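D-lactate dehydrogenase (Fermentative) (PDB 6ABJ) probably catalyses the NADH-dependent reduction of pyruvate to D-lactate, as a tetrameric member of the D-isomer specific 2-hydroxyacid dehydrogenase family. Local coordinates at residues 309-312 / 313-316. Sequence-based numbering, arbitrary orientation.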
loop_
_atom_site.group_PDB
_atom_site.type_symbol
_atom_site.label_atom_id
_atom_site.label_comp_id
_atom_site.label_asym_id
_atom_site.label_seq_id
_atom_site.Cartn_x
_atom_site.Cartn_y
_atom_site.Cartn_z
ATOM N N THR B 309 5.063 10.093 -11.256
ATOM C CA THR B 309 3.902 10.901 -11.073
ATOM C C THR B 309 3.304 11.204 -12.457
ATOM O O THR B 309 4.035 11.257 -13.437
ATOM C CB THR B 309 4.219 12.205 -10.252
ATOM O OG1 THR B 309 5.301 12.903 -10.817
ATOM C CG2 THR B 309 4.615 11.836 -8.769
ATOM N N ALA B 310 1.978 11.363 -12.491
ATOM C CA ALA B 310 1.240 11.305 -13.744
ATOM C C ALA B 310 1.039 12.701 -14.342
ATOM O O ALA B 310 -0.073 13.273 -14.351
ATOM C CB ALA B 310 -0.054 10.510 -13.585
ATOM N N HIS B 311 2.167 13.265 -14.742
ATOM C CA HIS B 311 2.291 14.644 -15.224
ATOM C C HIS B 311 1.639 15.658 -14.291
ATOM O O HIS B 311 0.642 16.352 -14.625
ATOM C CB HIS B 311 1.782 14.790 -16.644
ATOM C CG HIS B 311 2.377 15.976 -17.348
ATOM N ND1 HIS B 311 2.644 15.971 -18.692
ATOM C CD2 HIS B 311 2.868 17.146 -16.865
ATOM C CE1 HIS B 311 3.281 17.090 -19.016
ATOM N NE2 HIS B 311 3.415 17.830 -17.927
ATOM N N GLN B 312 2.169 15.632 -13.069
ATOM C CA GLN B 312 1.689 16.315 -11.898
ATOM C C GLN B 312 2.519 17.542 -11.569
ATOM O O GLN B 312 2.202 18.298 -10.646
ATOM C CB GLN B 312 1.775 15.275 -10.731
ATOM C CG GLN B 312 1.004 15.594 -9.515
ATOM C CD GLN B 312 1.275 14.685 -8.348
ATOM O OE1 GLN B 312 1.300 13.459 -8.486
ATOM N NE2 GLN B 312 1.415 15.279 -7.185
ATOM N N ALA B 313 3.538 17.800 -12.313
ATOM C CA ALA B 313 4.528 18.829 -11.955
ATOM C C ALA B 313 3.993 20.252 -11.963
ATOM O O ALA B 313 4.464 21.062 -11.189
ATOM C CB ALA B 313 5.758 18.758 -12.861
ATOM N N PHE B 314 2.959 20.503 -12.776
ATOM C CA PHE B 314 2.269 21.810 -12.715
ATOM C C PHE B 314 1.047 21.841 -11.836
ATOM O O PHE B 314 0.342 22.859 -11.789
ATOM C CB PHE B 314 1.938 22.321 -14.133
ATOM C CG PHE B 314 0.971 21.458 -14.902
ATOM C CD1 PHE B 314 -0.385 21.556 -14.665
ATOM C CD2 PHE B 314 1.419 20.611 -15.888
ATOM C CE1 PHE B 314 -1.275 20.789 -15.352
ATOM C CE2 PHE B 314 0.527 19.875 -16.635
ATOM C CZ PHE B 314 -0.820 19.971 -16.361
ATOM N N LEU B 315 0.829 20.759 -11.058
ATOM C CA LEU B 315 -0.362 20.630 -10.246
ATOM C C LEU B 315 -0.184 21.293 -8.889
ATOM O O LEU B 315 -0.146 20.615 -7.825
ATOM C CB LEU B 315 -0.804 19.152 -10.088
ATOM C CG LEU B 315 -2.276 18.916 -9.710
ATOM C CD1 LEU B 315 -3.220 19.143 -10.903
ATOM C CD2 LEU B 315 -2.522 17.556 -9.111
ATOM N N THR B 316 -0.088 22.625 -8.902
ATOM C CA THR B 316 -0.218 23.456 -7.720
ATOM C C THR B 316 -1.328 24.492 -7.912
ATOM O O THR B 316 -1.685 24.801 -9.046
ATOM C CB THR B 316 1.034 24.227 -7.387
ATOM O OG1 THR B 316 1.325 25.184 -8.418
ATOM C CG2 THR B 316 2.259 23.286 -7.231
HETATM O O HOH W 1 0.394 18.776 -13.357
HETATM O O HOH W 2 1.044 18.399 -6.718
#
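His311 and Phe314 meet along the CD2-NE2 side of the imidazole and the CD2-CE2 side of the phenyl ring, closest from His311 CD2 to Phe314 CE2 at 3.6 Å. The side chains cross at about a right angle; the ring planes are inclined at 59° with centroids 5.4 Å apart, an oblique pairing. Phe314 reaches this place because its CG sits between the backbone N and the carbonyl carbon (chi1 64°), which swings the ring back toward His311. A water lies 3.0 Å above the centre of one phenyl face; it donates to His311 O at 2.7 Å and accepts a weak bond from Phe314 N. The far side of the imidazole is tethered through ND1 to Glu279.

The backbone makes a type I beta turn from Gln312 to Leu315, closed by the hydrogen bond from Leu315 N to Gln312 O, 2.8 Å; the N-H...O angle of 156° supports this. The Gln312 chain, extended beyond CG, passes Leu315, Gln312 CG lying 4.0 Å from Leu315 CB, and a second water joins Gln312 NE2 to Leu315 O. Arg134 of a second subunit also bonds Gln312 O, tying the turn to the tetramer interface.

Asp274, an NADH-binding residue, accepts from the backbone N atoms of Gln312 and Ala313. With Phe314 also binding NADH, this turn between strand 306-308 and helix 317-335 belongs to the cofactor site of the Rossmann-fold domain, empty in this apo chain.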